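Local coordinates for BIFUNCTIONAL PROTEIN Proline utilization A (PutA) (PDB 5UX5), which probably oxidises proline to glutamate in two steps, through an FAD-dependent proline dehydrogenase and an NAD-dependent aldehyde dehydrogenase joined in one chain, at residues A[800-812]-A[820-832]. Residues are numbered along the deposited sequence; the frame is centred on the assembly and turned at random.
Sequences LWSPGIRDNVRPG and CFGPVLGIMHAES. With NAD (nicotinamide-adenine-dinucleotide), chain F.
I805 and I827 meet at the apolar centre of a parallel strand pair, 804-807 and 824-830, in the aldehyde dehydrogenase-family domain. With chi1 of I805 at -60°, CG1 lies opposite the carbonyl carbon and CG2 opposite the backbone N, which puts CG2 3.7 Å from CD1 of I827. I805 and L825 share a sheet face covered by helices 740-750 and 706-718, where branched aliphatic side chains fill the space between sheet and helices. Hydrogen bonds of the parallel pair join the backbones: R806 N donates to L825 O, and R806 O accepts from I827 N at 2.7 Å. On the other face, G826 has no side chain, leaving room for V809, whose CG2 lies 4.0 Å from G826 CA. Beside it, the flexible thioether of M828 bends at chi3 (76°), bringing CE to 4.1 Å from P811 CD. R806 extends past V824 CG1, and its guanidinium reaches E785 in a salt bridge and G777 O in a hydrogen bond. Before strand 824-830, an inverse gamma turn centred on P823 follows F821, whose ring face meets the NAD ribose. At the partly exposed polar edge, carboxylate acceptor suits imidazole donor: H829 NE2 donates to the syn side of D807 OD1 at 2.6 Å, with ring and carboxylate planes 56° apart.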
ATOM      1  N   LEU A 800     -19.741  14.187  -6.675  1.00 46.24           N
ATOM      2  CA  LEU A 800     -19.829  12.789  -6.283  1.00 44.30           C
ATOM      3  C   LEU A 800     -20.274  11.983  -7.497  1.00 45.63           C
ATOM      4  O   LEU A 800     -21.421  12.109  -7.935  1.00 50.08           O
ATOM      5  CB  LEU A 800     -20.815  12.626  -5.132  1.00 52.14           C
ATOM      6  CG  LEU A 800     -20.273  13.125  -3.800  1.00 55.07           C
ATOM      7  CD1 LEU A 800     -21.347  13.120  -2.703  1.00 40.48           C
ATOM      8  CD2 LEU A 800     -19.073  12.280  -3.417  1.00 54.93           C
ATOM      9  N   TRP A 801     -19.365  11.166  -8.041  1.00 44.77           N
ATOM     10  CA  TRP A 801     -19.622  10.288  -9.180  1.00 39.53           C
ATOM     11  C   TRP A 801     -19.282   8.853  -8.806  1.00 45.30           C
ATOM     12  O   TRP A 801     -18.193   8.586  -8.282  1.00 49.45           O
ATOM     13  CB  TRP A 801     -18.804  10.687 -10.415  1.00 43.60           C
ATOM     14  CG  TRP A 801     -19.356  11.840 -11.137  1.00 47.62           C
ATOM     15  CD1 TRP A 801     -19.239  13.152 -10.790  1.00 46.43           C
ATOM     16  CD2 TRP A 801     -20.137  11.808 -12.346  1.00 50.67           C
ATOM     17  NE1 TRP A 801     -19.902  13.943 -11.708  1.00 52.29           N
ATOM     18  CE2 TRP A 801     -20.464  13.140 -12.668  1.00 50.02           C
ATOM     19  CE3 TRP A 801     -20.590  10.782 -13.185  1.00 50.35           C
ATOM     20  CZ2 TRP A 801     -21.212  13.473 -13.789  1.00 45.49           C
ATOM     21  CZ3 TRP A 801     -21.348  11.121 -14.300  1.00 45.01           C
ATOM     22  CH2 TRP A 801     -21.642  12.448 -14.590  1.00 46.12           C
ATOM     23  N   SER A 802     -20.196   7.931  -9.103  1.00 47.85           N
ATOM     24  CA  SER A 802     -19.910   6.521  -8.899  1.00 45.03           C
ATOM     25  C   SER A 802     -18.914   6.060  -9.971  1.00 42.28           C
ATOM     26  O   SER A 802     -18.811   6.674 -11.029  1.00 38.48           O
ATOM     27  CB  SER A 802     -21.214   5.697  -8.931  1.00 46.00           C
ATOM     28  OG  SER A 802     -21.475   5.046 -10.174  1.00 40.51           O
ATOM     29  N   PRO A 803     -18.137   5.010  -9.703  1.00 48.61           N
ATOM     30  CA  PRO A 803     -17.107   4.598 -10.668  1.00 42.12           C
ATOM     31  C   PRO A 803     -17.720   3.899 -11.861  1.00 48.53           C
ATOM     32  O   PRO A 803     -18.814   3.337 -11.780  1.00 62.48           O
ATOM     33  CB  PRO A 803     -16.242   3.620  -9.873  1.00 43.27           C
ATOM     34  CG  PRO A 803     -17.189   3.061  -8.810  1.00 43.38           C
ATOM     35  CD  PRO A 803     -18.170   4.149  -8.497  1.00 46.00           C
ATOM     36  N   GLY A 804     -16.965   3.877 -12.968  1.00 37.28           N
ATOM     37  CA  GLY A 804     -17.391   3.177 -14.160  1.00 38.50           C
ATOM     38  C   GLY A 804     -16.275   2.334 -14.751  1.00 37.77           C
ATOM     39  O   GLY A 804     -15.114   2.530 -14.454  1.00 36.44           O
ATOM     40  N   ILE A 805     -16.651   1.379 -15.594  1.00 38.78           N
ATOM     41  CA  ILE A 805     -15.690   0.506 -16.271  1.00 38.42           C
ATOM     42  C   ILE A 805     -16.123   0.345 -17.737  1.00 55.46           C
ATOM     43  O   ILE A 805     -17.203  -0.197 -18.013  1.00 51.40           O
ATOM     44  CB  ILE A 805     -15.576  -0.865 -15.582  1.00 37.80           C
ATOM     45  CG1 ILE A 805     -15.114  -0.704 -14.140  1.00 36.20           C
ATOM     46  CG2 ILE A 805     -14.690  -1.821 -16.365  1.00 37.75           C
ATOM     47  CD1 ILE A 805     -15.149  -1.975 -13.388  1.00 35.73           C
ATOM     48  N   ARG A 806     -15.298   0.852 -18.668  1.00 57.38           N
ATOM     49  CA  ARG A 806     -15.437   0.587 -20.103  1.00 50.67           C
ATOM     50  C   ARG A 806     -14.774  -0.721 -20.496  1.00 53.84           C
ATOM     51  O   ARG A 806     -13.654  -1.022 -20.060  1.00 58.34           O
ATOM     52  CB  ARG A 806     -14.754   1.657 -20.930  1.00 44.95           C
ATOM     53  CG  ARG A 806     -15.172   2.999 -20.655  1.00 43.99           C
ATOM     54  CD  ARG A 806     -14.336   3.921 -21.475  1.00 46.57           C
ATOM     55  NE  ARG A 806     -14.815   5.255 -21.194  1.00 48.80           N
ATOM     56  CZ  ARG A 806     -15.240   6.097 -22.110  1.00 48.34           C
ATOM     57  NH1 ARG A 806     -15.209   5.746 -23.393  1.00 55.31           N
ATOM     58  NH2 ARG A 806     -15.680   7.290 -21.730  1.00 43.69           N
ATOM     59  N   ASP A 807     -15.427  -1.445 -21.396  1.00 47.11           N
ATOM     60  CA  ASP A 807     -14.920  -2.678 -21.982  1.00 47.26           C
ATOM     61  C   ASP A 807     -14.610  -2.467 -23.470  1.00 51.90           C
ATOM     62  O   ASP A 807     -15.246  -1.651 -24.154  1.00 51.08           O
ATOM     63  CB  ASP A 807     -15.962  -3.793 -21.758  1.00 44.57           C
ATOM     64  CG  ASP A 807     -15.397  -5.191 -21.867  1.00 46.13           C
ATOM     65  OD1 ASP A 807     -14.162  -5.359 -21.944  1.00 48.34           O
ATOM     66  OD2 ASP A 807     -16.213  -6.139 -21.803  1.00 45.45           O
ATOM     67  N   ASN A 808     -13.630  -3.226 -23.972  1.00 55.67           N
ATOM     68  CA  ASN A 808     -13.253  -3.223 -25.391  1.00 59.39           C
ATOM     69  C   ASN A 808     -12.651  -1.879 -25.827  1.00 60.12           C
ATOM     70  O   ASN A 808     -12.875  -1.412 -26.946  1.00 59.00           O
ATOM     71  CB  ASN A 808     -14.452  -3.608 -26.259  1.00 48.41           C
ATOM     72  CG  ASN A 808     -14.912  -5.029 -26.002  1.00 51.16           C
ATOM     73  OD1 ASN A 808     -14.102  -5.954 -25.920  1.00 59.70           O
ATOM     74  ND2 ASN A 808     -16.210  -5.201 -25.806  1.00 49.99           N
ATOM     75  N   VAL A 809     -11.889  -1.251 -24.936  1.00 43.89           N
ATOM     76  CA  VAL A 809     -11.154  -0.039 -25.287  1.00 51.26           C
ATOM     77  C   VAL A 809     -10.051  -0.419 -26.267  1.00 56.68           C
ATOM     78  O   VAL A 809      -9.196  -1.258 -25.964  1.00 54.05           O
ATOM     79  CB  VAL A 809     -10.586   0.631 -24.027  1.00 53.07           C
ATOM     80  CG1 VAL A 809      -9.568   1.673 -24.387  1.00 40.73           C
ATOM     81  CG2 VAL A 809     -11.704   1.265 -23.231  1.00 55.86           C
ATOM     82  N   ARG A 810     -10.072   0.214 -27.509  1.00 58.29           N
ATOM     83  CA  ARG A 810      -9.152  -0.295 -28.518  1.00 52.67           C
ATOM     84  C   ARG A 810      -7.892   0.564 -28.597  1.00 48.89           C
ATOM     85  O   ARG A 810      -7.931   1.753 -28.263  1.00 47.63           O
ATOM     86  CB  ARG A 810      -9.842  -0.338 -29.885  1.00 62.30           C
ATOM     87  CG  ARG A 810     -10.983  -1.353 -30.024  1.00 70.85           C
ATOM     88  CD  ARG A 810     -10.485  -2.792 -29.873  1.00 82.85           C
ATOM     89  NE  ARG A 810      -9.342  -3.102 -30.738  1.00 90.88           N
ATOM     90  CZ  ARG A 810      -8.756  -4.299 -30.809  1.00 90.13           C
ATOM     91  NH1 ARG A 810      -9.204  -5.309 -30.063  1.00 92.09           N
ATOM     92  NH2 ARG A 810      -7.726  -4.492 -31.629  1.00 80.26           N
ATOM     93  N   PRO A 811      -6.762   0.012 -29.059  1.00 48.91           N
ATOM     94  CA  PRO A 811      -5.518   0.801 -29.133  1.00 45.56           C
ATOM     95  C   PRO A 811      -5.635   1.978 -30.091  1.00 46.82           C
ATOM     96  O   PRO A 811      -5.979   1.818 -31.264  1.00 46.09           O
ATOM     97  CB  PRO A 811      -4.489  -0.215 -29.644  1.00 46.80           C
ATOM     98  CG  PRO A 811      -5.296  -1.211 -30.404  1.00 46.13           C
ATOM     99  CD  PRO A 811      -6.571  -1.345 -29.606  1.00 50.84           C
ATOM    100  N   GLY A 812      -5.287   3.165 -29.600  1.00 43.11           N
ATOM    101  CA  GLY A 812      -5.379   4.365 -30.391  1.00 43.91           C
ATOM    102  C   GLY A 812      -6.716   5.051 -30.308  1.00 52.24           C
ATOM    103  O   GLY A 812      -6.859   6.160 -30.845  1.00 54.09           O
ATOM    104  N   CYS A 820      -8.145  11.023 -18.058  1.00 46.32           N
ATOM    105  CA  CYS A 820      -9.323  11.738 -17.569  1.00 34.68           C
ATOM    106  C   CYS A 820      -9.229  12.174 -16.116  1.00 40.33           C
ATOM    107  O   CYS A 820      -9.962  13.081 -15.719  1.00 40.94           O
ATOM    108  CB  CYS A 820     -10.569  10.900 -17.753  1.00 35.76           C
ATOM    109  SG  CYS A 820     -10.898  10.607 -19.455  1.00 49.10           S
ATOM    110  N   PHE A 821      -8.344  11.586 -15.317  1.00 42.81           N
ATOM    111  CA  PHE A 821      -8.172  12.027 -13.936  1.00 40.89           C
ATOM    112  C   PHE A 821      -9.477  11.916 -13.151  1.00 40.02           C
ATOM    113  O   PHE A 821      -9.900  12.845 -12.463  1.00 45.93           O
ATOM    114  CB  PHE A 821      -7.626  13.457 -13.894  1.00 31.34           C
ATOM    115  CG  PHE A 821      -6.448  13.627 -12.990  1.00 40.98           C
ATOM    116  CD1 PHE A 821      -5.213  13.096 -13.341  1.00 37.13           C
ATOM    117  CD2 PHE A 821      -6.557  14.320 -11.793  1.00 36.93           C
ATOM    118  CE1 PHE A 821      -4.092  13.237 -12.514  1.00 32.93           C
ATOM    119  CE2 PHE A 821      -5.442  14.468 -10.970  1.00 39.00           C
ATOM    120  CZ  PHE A 821      -4.208  13.918 -11.337  1.00 35.82           C
ATOM    121  N   GLY A 822     -10.117  10.760 -13.258  1.00 44.06           N
ATOM    122  CA  GLY A 822     -11.373  10.514 -12.592  1.00 48.97           C
ATOM    123  C   GLY A 822     -11.656   9.034 -12.411  1.00 51.36           C
ATOM    124  O   GLY A 822     -10.805   8.183 -12.668  1.00 57.98           O
ATOM    125  N   PRO A 823     -12.813   8.713 -11.960  1.00 48.65           N
ATOM    126  CA  PRO A 823     -13.137   7.329 -11.564  1.00 48.72           C
ATOM    127  C   PRO A 823     -13.607   6.455 -12.729  1.00 47.38           C
ATOM    128  O   PRO A 823     -14.717   5.914 -12.718  1.00 45.00           O
ATOM    129  CB  PRO A 823     -14.245   7.538 -10.526  1.00 45.76           C
ATOM    130  CG  PRO A 823     -14.633   9.024 -10.620  1.00 45.63           C
ATOM    131  CD  PRO A 823     -13.958   9.611 -11.789  1.00 41.09           C
ATOM    132  N   VAL A 824     -12.753   6.300 -13.742  1.00 40.68           N
ATOM    133  CA  VAL A 824     -13.074   5.555 -14.952  1.00 35.15           C
ATOM    134  C   VAL A 824     -11.909   4.637 -15.282  1.00 36.52           C
ATOM    135  O   VAL A 824     -10.773   5.096 -15.447  1.00 37.25           O
ATOM    136  CB  VAL A 824     -13.352   6.484 -16.148  1.00 36.40           C
ATOM    137  CG1 VAL A 824     -13.831   5.681 -17.360  1.00 44.78           C
ATOM    138  CG2 VAL A 824     -14.325   7.595 -15.774  1.00 42.14           C
ATOM    139  N   LEU A 825     -12.204   3.357 -15.424  1.00 34.58           N
ATOM    140  CA  LEU A 825     -11.247   2.332 -15.788  1.00 36.38           C
ATOM    141  C   LEU A 825     -11.665   1.735 -17.111  1.00 40.97           C
ATOM    142  O   LEU A 825     -12.847   1.476 -17.321  1.00 51.48           O
ATOM    143  CB  LEU A 825     -11.213   1.237 -14.738  1.00 41.20           C
ATOM    144  CG  LEU A 825     -10.495  -0.050 -15.102  1.00 43.23           C
ATOM    145  CD1 LEU A 825      -9.002   0.205 -15.153  1.00 42.35           C
ATOM    146  CD2 LEU A 825     -10.845  -1.102 -14.062  1.00 46.59           C
ATOM    147  N   GLY A 826     -10.711   1.510 -18.005  1.00 43.44           N
ATOM    148  CA  GLY A 826     -10.988   0.881 -19.294  1.00 45.54           C
ATOM    149  C   GLY A 826     -10.295  -0.467 -19.395  1.00 43.42           C
ATOM    150  O   GLY A 826      -9.142  -0.611 -18.977  1.00 40.00           O
ATOM    151  N   ILE A 827     -10.989  -1.442 -19.978  1.00 42.69           N
ATOM    152  CA  ILE A 827     -10.443  -2.780 -20.189  1.00 43.26           C
ATOM    153  C   ILE A 827     -10.099  -2.928 -21.655  1.00 45.57           C
ATOM    154  O   ILE A 827     -10.933  -2.655 -22.519  1.00 40.71           O
ATOM    155  CB  ILE A 827     -11.425  -3.886 -19.777  1.00 43.59           C
ATOM    156  CG1 ILE A 827     -11.951  -3.637 -18.364  1.00 37.65           C
ATOM    157  CG2 ILE A 827     -10.749  -5.261 -19.910  1.00 38.57           C
ATOM    158  CD1 ILE A 827     -12.955  -4.651 -17.915  1.00 38.17           C
ATOM    159  N   MET A 828      -8.873  -3.350 -21.931  1.00 49.72           N
ATOM    160  CA  MET A 828      -8.442  -3.716 -23.268  1.00 39.93           C
ATOM    161  C   MET A 828      -8.204  -5.213 -23.294  1.00 43.60           C
ATOM    162  O   MET A 828      -7.780  -5.793 -22.292  1.00 53.87           O
ATOM    163  CB  MET A 828      -7.178  -2.967 -23.672  1.00 39.24           C
ATOM    164  CG  MET A 828      -7.229  -1.507 -23.336  1.00 43.07           C
ATOM    165  SD  MET A 828      -5.733  -0.640 -23.838  1.00 48.16           S
ATOM    166  CE  MET A 828      -5.964  -0.498 -25.605  1.00 43.73           C
ATOM    167  N   HIS A 829      -8.544  -5.850 -24.407  1.00 48.80           N
ATOM    168  CA  HIS A 829      -8.346  -7.286 -24.567  1.00 50.36           C
ATOM    169  C   HIS A 829      -7.246  -7.504 -25.593  1.00 46.74           C
ATOM    170  O   HIS A 829      -7.433  -7.211 -26.778  1.00 44.78           O
ATOM    171  CB  HIS A 829      -9.639  -7.975 -24.990  1.00 45.70           C
ATOM    172  CG  HIS A 829     -10.758  -7.789 -24.018  1.00 51.68           C
ATOM    173  ND1 HIS A 829     -10.919  -8.588 -22.904  1.00 53.26           N
ATOM    174  CD2 HIS A 829     -11.788  -6.909 -24.008  1.00 52.27           C
ATOM    175  CE1 HIS A 829     -11.993  -8.194 -22.240  1.00 54.49           C
ATOM    176  NE2 HIS A 829     -12.541  -7.181 -22.890  1.00 55.59           N
ATOM    177  N   ALA A 830      -6.119  -8.046 -25.146  1.00 42.34           N
ATOM    178  CA  ALA A 830      -4.965  -8.266 -26.002  1.00 47.49           C
ATOM    179  C   ALA A 830      -4.768  -9.752 -26.277  1.00 49.16           C
ATOM    180  O   ALA A 830      -5.113 -10.608 -25.454  1.00 51.79           O
ATOM    181  CB  ALA A 830      -3.699  -7.675 -25.382  1.00 45.10           C
ATOM    182  N   GLU A 831      -4.223 -10.051 -27.461  1.00 51.30           N
ATOM    183  CA  GLU A 831      -4.003 -11.429 -27.885  1.00 49.81           C
ATOM    184  C   GLU A 831      -2.760 -12.057 -27.269  1.00 52.22           C
ATOM    185  O   GLU A 831      -2.643 -13.285 -27.292  1.00 51.64           O
ATOM    186  CB  GLU A 831      -3.888 -11.493 -29.402  1.00 48.61           C
ATOM    187  N   SER A 832      -1.813 -11.256 -26.772  1.00 50.11           N
ATOM    188  CA  SER A 832      -0.564 -11.802 -26.249  1.00 44.69           C
ATOM    189  C   SER A 832       0.079 -10.783 -25.330  1.00 44.53           C
ATOM    190  O   SER A 832      -0.213  -9.589 -25.404  1.00 46.30           O
ATOM    191  CB  SER A 832       0.420 -12.164 -27.358  1.00 44.47           C
ATOM    192  OG  SER A 832       1.064 -10.988 -27.813  1.00 48.39           O
TER
HETATM  193  PA  NAD F2002      -2.349  23.187 -13.516  1.00 46.97           P
HETATM  194  O1A NAD F2002      -1.322  22.384 -14.388  1.00 44.87           O
HETATM  195  O2A NAD F2002      -3.182  24.150 -14.427  1.00 49.98           O
HETATM  196  O5B NAD F2002      -1.586  24.082 -12.473  1.00 47.22           O
HETATM  197  C5B NAD F2002      -0.878  23.561 -11.376  1.00 41.56           C
HETATM  198  C4B NAD F2002      -0.237  24.696 -10.578  1.00 42.18           C
HETATM  199  O4B NAD F2002       0.300  25.742 -11.395  1.00 34.01           O
HETATM  200  C3B NAD F2002      -1.202  25.301  -9.606  1.00 41.69           C
HETATM  201  O3B NAD F2002      -0.560  25.778  -8.477  1.00 42.84           O
HETATM  202  C2B NAD F2002      -1.731  26.371 -10.474  1.00 41.89           C
HETATM  203  O2B NAD F2002      -2.510  27.314  -9.825  1.00 38.11           O
HETATM  204  C1B NAD F2002      -0.474  26.890 -11.096  1.00 35.95           C
HETATM  205  N9A NAD F2002      -0.730  27.702 -12.280  1.00 41.27           N
HETATM  206  C8A NAD F2002      -1.327  27.294 -13.459  1.00 39.39           C
HETATM  207  N7A NAD F2002      -1.394  28.331 -14.319  1.00 43.63           N
HETATM  208  C5A NAD F2002      -0.833  29.474 -13.731  1.00 43.93           C
HETATM  209  C6A NAD F2002      -0.617  30.788 -14.134  1.00 43.94           C
HETATM  210  N6A NAD F2002      -1.020  31.275 -15.431  1.00 40.78           N
HETATM  211  N1A NAD F2002      -0.020  31.648 -13.291  1.00 46.59           N
HETATM  212  C2A NAD F2002       0.378  31.270 -12.049  1.00 46.85           C
HETATM  213  N3A NAD F2002       0.191  29.992 -11.621  1.00 46.35           N
HETATM  214  C4A NAD F2002      -0.402  29.085 -12.427  1.00 44.70           C
HETATM  215  O3  NAD F2002      -3.213  22.089 -12.736  1.00 65.37           O
HETATM  216  PN  NAD F2002      -4.781  22.098 -12.373  1.00 79.15           P
HETATM  217  O1N NAD F2002      -5.570  23.239 -12.981  1.00 79.07           O
HETATM  218  O2N NAD F2002      -4.899  22.347 -10.898  1.00 74.70           O
HETATM  219  O5D NAD F2002      -5.335  20.661 -12.840  1.00 77.41           O
HETATM  220  C5D NAD F2002      -5.214  20.328 -14.215  1.00 74.56           C
HETATM  221  C4D NAD F2002      -4.998  18.852 -14.559  1.00 71.63           C
HETATM  222  O4D NAD F2002      -3.810  18.276 -14.069  1.00 66.09           O
HETATM  223  C3D NAD F2002      -6.035  17.878 -14.118  1.00 72.15           C
HETATM  224  O3D NAD F2002      -7.276  18.048 -14.699  1.00 67.79           O
HETATM  225  C2D NAD F2002      -5.387  16.657 -14.640  1.00 71.17           C
HETATM  226  O2D NAD F2002      -5.867  16.390 -15.910  1.00 64.90           O
HETATM  227  C1D NAD F2002      -3.908  16.965 -14.584  1.00 66.83           C